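Local coordinates for uncharacterized protein (Bacteroides ovatus, PDB 4DQA), which is of unknown function but probably binds carbohydrate, pairing an N-terminal DUF1735 domain with a concanavalin A-like lectin/glucanase domain, at residues 161-174 / 218-232. Sequence-based numbering, arbitrary orientation. Where two conformers were deposited one is given.
Sequences SSFTYEALINVDYF and LLTNRWYHVALTYDQ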
loop_
_atom_site.group_PDB
_atom_site.type_symbol
_atom_site.label_atom_id
_atom_site.label_comp_id
_atom_site.label_asym_id
_atom_site.label_seq_id
_atom_site.Cartn_x
_atom_site.Cartn_y
_atom_site.Cartn_z
ATOM N N SER A 161 7.887 22.137 -6.959
ATOM C CA SER A 161 7.036 23.200 -6.469
ATOM C C SER A 161 6.180 22.608 -5.386
ATOM O O SER A 161 6.441 22.811 -4.205
ATOM C CB SER A 161 6.223 23.840 -7.603
ATOM O OG SER A 161 5.557 22.856 -8.368
ATOM N N SER A 162 5.186 21.820 -5.766
ATOM C CA SER A 162 4.493 20.993 -4.788
ATOM C C SER A 162 5.240 19.672 -4.660
ATOM O O SER A 162 5.792 19.160 -5.637
ATOM C CB SER A 162 3.062 20.740 -5.207
ATOM O OG SER A 162 2.379 21.988 -5.292
ATOM N N PHE A 163 5.306 19.131 -3.454
ATOM C CA PHE A 163 6.039 17.889 -3.276
ATOM C C PHE A 163 5.633 17.187 -1.999
ATOM O O PHE A 163 4.926 17.745 -1.150
ATOM C CB PHE A 163 7.545 18.161 -3.263
ATOM C CG PHE A 163 8.009 18.834 -2.016
ATOM C CD1 PHE A 163 7.923 20.204 -1.898
ATOM C CD2 PHE A 163 8.484 18.092 -0.945
ATOM C CE1 PHE A 163 8.315 20.852 -0.736
ATOM C CE2 PHE A 163 8.886 18.738 0.229
ATOM C CZ PHE A 163 8.786 20.116 0.320
ATOM N N THR A 164 6.098 15.947 -1.905
ATOM C CA THR A 164 5.902 15.095 -0.732
ATOM C C THR A 164 7.151 14.293 -0.474
ATOM O O THR A 164 7.746 13.725 -1.400
ATOM C CB THR A 164 4.746 14.105 -0.960
ATOM O OG1 THR A 164 3.558 14.822 -1.276
ATOM C CG2 THR A 164 4.493 13.257 0.279
ATOM N N TYR A 165 7.549 14.234 0.793
ATOM C CA TYR A 165 8.503 13.236 1.265
ATOM C C TYR A 165 7.698 12.307 2.150
ATOM O O TYR A 165 6.922 12.786 2.976
ATOM C CB TYR A 165 9.572 13.828 2.186
ATOM C CG TYR A 165 10.560 14.831 1.627
ATOM C CD1 TYR A 165 10.693 15.071 0.267
ATOM C CD2 TYR A 165 11.397 15.537 2.504
ATOM C CE1 TYR A 165 11.629 15.980 -0.214
ATOM C CE2 TYR A 165 12.328 16.455 2.035
ATOM C CZ TYR A 165 12.454 16.664 0.679
ATOM O OH TYR A 165 13.378 17.574 0.195
ATOM N N GLU A 166 7.905 11.006 2.049
ATOM C CA GLU A 166 7.264 10.091 3.003
ATOM C C GLU A 166 8.112 8.858 3.223
ATOM O O GLU A 166 8.926 8.487 2.381
ATOM C CB GLU A 166 5.839 9.692 2.630
ATOM C CG GLU A 166 5.734 8.981 1.314
ATOM C CD GLU A 166 4.327 8.490 0.993
ATOM O OE1 GLU A 166 3.574 8.189 1.935
ATOM O OE2 GLU A 166 3.986 8.353 -0.213
ATOM N N ALA A 167 7.945 8.253 4.388
ATOM C CA ALA A 167 8.649 7.013 4.730
ATOM C C ALA A 167 7.997 6.359 5.919
ATOM O O ALA A 167 7.391 7.028 6.774
ATOM C CB ALA A 167 10.080 7.295 5.075
ATOM N N LEU A 168 8.170 5.045 6.015
ATOM C CA LEU A 168 7.987 4.321 7.276
ATOM C C LEU A 168 9.348 4.305 7.962
ATOM O O LEU A 168 10.371 3.953 7.344
ATOM C CB LEU A 168 7.527 2.883 7.047
ATOM C CG LEU A 168 6.136 2.745 6.458
ATOM C CD1 LEU A 168 5.945 1.360 5.811
ATOM C CD2 LEU A 168 5.049 3.012 7.488
ATOM N N ILE A 169 9.367 4.679 9.242
ATOM C CA ILE A 169 10.604 4.724 10.020
ATOM C C ILE A 169 10.424 4.054 11.366
ATOM O O ILE A 169 9.345 3.983 11.933
ATOM C CB ILE A 169 11.121 6.174 10.248
ATOM C CG1 ILE A 169 10.160 6.959 11.140
ATOM C CG2 ILE A 169 11.342 6.850 8.905
ATOM C CD1 ILE A 169 10.729 8.305 11.559
ATOM N N ASN A 170 11.548 3.549 11.866
ATOM C CA ASN A 170 11.626 2.930 13.178
ATOM C C ASN A 170 12.979 3.284 13.748
ATOM O O ASN A 170 14.014 2.838 13.255
ATOM C CB ASN A 170 11.456 1.417 13.065
ATOM C CG ASN A 170 11.358 0.742 14.408
ATOM O OD1 ASN A 170 12.050 1.118 15.344
ATOM N ND2 ASN A 170 10.462 -0.233 14.524
ATOM N N VAL A 171 12.973 4.129 14.771
ATOM C CA VAL A 171 14.203 4.691 15.305
ATOM C C VAL A 171 14.811 3.803 16.390
ATOM O O VAL A 171 14.130 3.429 17.355
ATOM C CB VAL A 171 13.909 6.076 15.919
ATOM C CG1 VAL A 171 15.174 6.709 16.444
ATOM C CG2 VAL A 171 13.276 6.984 14.893
ATOM N N ASP A 172 16.102 3.490 16.244
ATOM C CA ASP A 172 16.813 2.747 17.269
ATOM C C ASP A 172 17.157 3.632 18.469
ATOM O O ASP A 172 16.994 3.231 19.639
ATOM C CB ASP A 172 18.094 2.121 16.709
ATOM C CG ASP A 172 17.831 0.906 15.824
ATOM O OD1 ASP A 172 16.827 0.202 16.031
ATOM O OD2 ASP A 172 18.670 0.636 14.946
ATOM N N TYR A 173 17.682 4.816 18.169
ATOM C CA TYR A 173 17.964 5.831 19.169
ATOM C C TYR A 173 18.088 7.187 18.508
ATOM O O TYR A 173 18.367 7.298 17.312
ATOM C CB TYR A 173 19.238 5.516 19.954
ATOM C CG TYR A 173 20.542 5.458 19.194
ATOM C CD1 TYR A 173 20.970 4.282 18.616
ATOM C CD2 TYR A 173 21.390 6.562 19.154
ATOM C CE1 TYR A 173 22.210 4.210 17.984
ATOM C CE2 TYR A 173 22.635 6.498 18.537
ATOM C CZ TYR A 173 23.030 5.329 17.952
ATOM O OH TYR A 173 24.304 5.304 17.386
ATOM N N PHE A 174 17.874 8.224 19.310
ATOM C CA PHE A 174 17.931 9.596 18.850
ATOM C C PHE A 174 19.222 10.241 19.324
ATOM O O PHE A 174 19.535 10.264 20.521
ATOM C CB PHE A 174 16.761 10.422 19.418
ATOM C CG PHE A 174 15.398 9.938 19.010
ATOM C CD1 PHE A 174 14.821 10.317 17.811
ATOM C CD2 PHE A 174 14.673 9.120 19.864
ATOM C CE1 PHE A 174 13.571 9.830 17.441
ATOM C CE2 PHE A 174 13.427 8.652 19.510
ATOM C CZ PHE A 174 12.866 9.005 18.320
ATOM N N LEU A 218 8.537 11.360 19.116
ATOM C CA LEU A 218 8.461 9.984 18.666
ATOM C C LEU A 218 9.177 9.088 19.658
ATOM O O LEU A 218 10.161 9.495 20.294
ATOM C CB LEU A 218 9.122 9.803 17.294
ATOM C CG LEU A 218 8.531 10.604 16.161
ATOM C CD1 LEU A 218 9.277 10.278 14.881
ATOM C CD2 LEU A 218 7.039 10.288 16.010
ATOM N N LEU A 219 8.666 7.874 19.809
ATOM C CA LEU A 219 9.335 6.817 20.550
ATOM C C LEU A 219 10.339 6.073 19.680
ATOM O O LEU A 219 10.259 6.091 18.451
ATOM C CB LEU A 219 8.297 5.801 21.052
ATOM C CG LEU A 219 7.313 6.234 22.131
ATOM C CD1 LEU A 219 6.142 5.241 22.156
ATOM C CD2 LEU A 219 7.967 6.254 23.465
ATOM N N THR A 220 11.272 5.401 20.347
ATOM C CA THR A 220 12.132 4.424 19.695
ATOM C C THR A 220 11.400 3.082 19.591
ATOM O O THR A 220 10.398 2.829 20.278
ATOM C CB THR A 220 13.434 4.161 20.479
ATOM O OG1 THR A 220 13.124 3.574 21.761
ATOM C CG2 THR A 220 14.228 5.436 20.685
ATOM N N ASN A 221 11.907 2.221 18.706
ATOM C CA ASN A 221 11.443 0.841 18.605
ATOM C C ASN A 221 9.948 0.771 18.306
ATOM O O ASN A 221 9.234 -0.075 18.851
ATOM C CB ASN A 221 11.766 0.059 19.889
ATOM C CG ASN A 221 11.585 -1.448 19.724
ATOM O OD1 ASN A 221 11.807 -2.005 18.647
ATOM N ND2 ASN A 221 11.175 -2.107 20.791
ATOM N N ARG A 222 9.492 1.683 17.442
ATOM C CA ARG A 222 8.092 1.755 17.030
ATOM C C ARG A 222 8.069 2.211 15.577
ATOM O O ARG A 222 8.749 3.179 15.212
ATOM C CB ARG A 222 7.346 2.749 17.921
ATOM C CG ARG A 222 5.937 2.967 17.517
ATOM C CD ARG A 222 5.158 3.594 18.604
ATOM N NE ARG A 222 3.872 4.023 18.078
ATOM C CZ ARG A 222 2.925 4.591 18.801
ATOM N NH1 ARG A 222 3.109 4.777 20.106
ATOM N NH2 ARG A 222 1.799 4.965 18.214
ATOM N N TRP A 223 7.283 1.534 14.742
ATOM C CA TRP A 223 7.079 2.013 13.379
ATOM C C TRP A 223 6.123 3.200 13.348
ATOM O O TRP A 223 5.070 3.170 13.971
ATOM C CB TRP A 223 6.535 0.910 12.479
ATOM C CG TRP A 223 7.574 -0.092 12.112
ATOM C CD1 TRP A 223 7.754 -1.340 12.651
ATOM C CD2 TRP A 223 8.618 0.093 11.156
ATOM N NE1 TRP A 223 8.852 -1.933 12.071
ATOM C CE2 TRP A 223 9.405 -1.066 11.169
ATOM C CE3 TRP A 223 8.961 1.131 10.281
ATOM C CZ2 TRP A 223 10.515 -1.213 10.324
ATOM C CZ3 TRP A 223 10.051 0.978 9.453
ATOM C CH2 TRP A 223 10.830 -0.183 9.492
ATOM N N TYR A 224 6.519 4.216 12.580
ATOM C CA TYR A 224 5.683 5.360 12.257
ATOM C C TYR A 224 5.698 5.605 10.768
ATOM O O TYR A 224 6.751 5.476 10.123
ATOM C CB TYR A 224 6.224 6.626 12.903
ATOM C CG TYR A 224 6.178 6.703 14.404
ATOM C CD1 TYR A 224 5.049 7.133 15.050
ATOM C CD2 TYR A 224 7.286 6.370 15.170
ATOM C CE1 TYR A 224 5.016 7.228 16.430
ATOM C CE2 TYR A 224 7.276 6.456 16.524
ATOM C CZ TYR A 224 6.147 6.888 17.164
ATOM O OH TYR A 224 6.159 7.002 18.548
ATOM N N HIS A 225 4.565 6.013 10.215
ATOM C CA HIS A 225 4.586 6.598 8.886
ATOM C C HIS A 225 4.734 8.101 9.031
ATOM O O HIS A 225 3.976 8.720 9.802
ATOM C CB HIS A 225 3.314 6.277 8.115
ATOM C CG HIS A 225 3.378 6.715 6.694
ATOM N ND1 HIS A 225 2.762 7.863 6.232
ATOM C CD2 HIS A 225 4.002 6.163 5.621
ATOM C CE1 HIS A 225 3.017 8.001 4.942
ATOM N NE2 HIS A 225 3.763 6.982 4.548
ATOM N N VAL A 226 5.696 8.679 8.336
ATOM C CA VAL A 226 5.941 10.112 8.424
ATOM C C VAL A 226 5.901 10.715 7.034
ATOM O O VAL A 226 6.331 10.103 6.065
ATOM C CB VAL A 226 7.258 10.458 9.128
ATOM C CG1 VAL A 226 7.289 9.865 10.561
ATOM C CG2 VAL A 226 8.465 10.009 8.339
ATOM N N ALA A 227 5.344 11.920 6.924
ATOM C CA ALA A 227 5.271 12.613 5.635
ATOM C C ALA A 227 5.366 14.121 5.800
ATOM O O ALA A 227 4.909 14.699 6.799
ATOM C CB ALA A 227 3.988 12.252 4.878
ATOM N N LEU A 228 5.979 14.758 4.811
ATOM C CA LEU A 228 6.005 16.210 4.696
ATOM C C LEU A 228 5.408 16.529 3.328
ATOM O O LEU A 228 5.853 15.958 2.329
ATOM C CB LEU A 228 7.445 16.683 4.732
ATOM C CG LEU A 228 7.698 18.121 4.269
ATOM C CD1 LEU A 228 7.096 19.136 5.232
ATOM C CD2 LEU A 228 9.181 18.356 4.104
ATOM N N THR A 229 4.440 17.436 3.288
ATOM C CA THR A 229 3.850 17.873 2.022
ATOM C C THR A 229 3.948 19.381 1.915
ATOM O O THR A 229 3.942 20.090 2.923
ATOM C CB THR A 229 2.369 17.456 1.861
ATOM O OG1 THR A 229 1.549 18.131 2.822
ATOM C CG2 THR A 229 2.201 15.942 1.993
ATOM N N TYR A 230 4.042 19.870 0.690
ATOM C CA TYR A 230 3.855 21.299 0.437
ATOM C C TYR A 230 3.043 21.440 -0.831
ATOM O O TYR A 230 3.383 20.861 -1.853
ATOM C CB TYR A 230 5.192 21.990 0.239
ATOM C CG TYR A 230 5.121 23.452 -0.145
ATOM C CD1 TYR A 230 4.377 24.361 0.597
ATOM C CD2 TYR A 230 5.856 23.926 -1.213
ATOM C CE1 TYR A 230 4.358 25.713 0.269
ATOM C CE2 TYR A 230 5.841 25.278 -1.546
ATOM C CZ TYR A 230 5.100 26.154 -0.801
ATOM O OH TYR A 230 5.095 27.483 -1.146
ATOM N N ASP A 231 1.958 22.190 -0.715
ATOM C CA ASP A 231 1.085 22.524 -1.835
ATOM C C ASP A 231 1.421 23.958 -2.217
ATOM O O ASP A 231 1.010 24.890 -1.532
ATOM C CB ASP A 231 -0.369 22.407 -1.386
ATOM C CG ASP A 231 -1.360 22.550 -2.528
ATOM O OD1 ASP A 231 -1.266 23.527 -3.307
ATOM O OD2 ASP A 231 -2.244 21.672 -2.632
ATOM N N GLN A 232 2.183 24.130 -3.282
ATOM C CA GLN A 232 2.687 25.457 -3.598
ATOM C C GLN A 232 1.581 26.484 -3.917
ATOM O O GLN A 232 1.657 27.623 -3.465
ATOM C CB GLN A 232 3.728 25.372 -4.718
ATOM C CG GLN A 232 4.224 26.727 -5.213
ATOM C CD GLN A 232 3.357 27.282 -6.324
ATOM O OE1 GLN A 232 2.899 26.537 -7.197
ATOM N NE2 GLN A 232 3.128 28.591 -6.305
HETATM O O HOH W 1 2.806 23.268 -7.952
HETATM O O HOH W 2 9.895 -2.462 16.424
HETATM O O HOH W 3 10.622 4.697 16.204
#
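Ser162 OG is gripped from two directions: Gln232 N donates to it over 2.9 Å, and a water that also meets Ser161 OG reaches it as well. The clasp closes one end of a long antiparallel pair, strands 163-171 and 223-231, neighbours in the main sheet of the concanavalin A-like sandwich. Strand 282-289 borders the pair beyond the first strand, strand 236-241 beyond the second. The pair illustrates how such a sheet presents two unlike faces. Backbone bonds run in both directions between Phe163 and Tyr230, Tyr165 and Leu228, Ala167 and Val226, and Ile169 and Tyr224; the straightest, Val226 N to Ala167 O, has an N-H...O angle of 175°.

The face bearing these hydrogen-bonded pairs is mainly aliphatic and aromatic. Leu228 CD2 lies 3.9 Å from Phe163 CE2, at that ring's edge, and equally near Tyr165 CD2. Farther along, Ile169 CD1 reaches Val226 CG1 and Leu218 CD1, its side chain running roughly at right angles to both, while Leu204 of strand 203-208 also packs on Val226 and Leu218.

The other face is more mixed, with polar, aromatic and aliphatic groups. His225 NE2 makes a weak, bent bond to Glu166 OE1, the carboxylate turned 78° from the ring; Glu166 OE2 instead serves Trp289 NE1 and a salt bridge to Arg287. With CG anti to the backbone N (chi1 -173°), Asn170 spreads over the indole of Trp223, its CB 3.6 Å from the six-membered-ring centroid in a CH-pi contact and its ND2 above the same ring system. A water then links ND2 to Asn221 OD1. Nearby, a third water accepts from Val171 N and donates to Leu219 O and Arg222 O, the last at 2.6 Å.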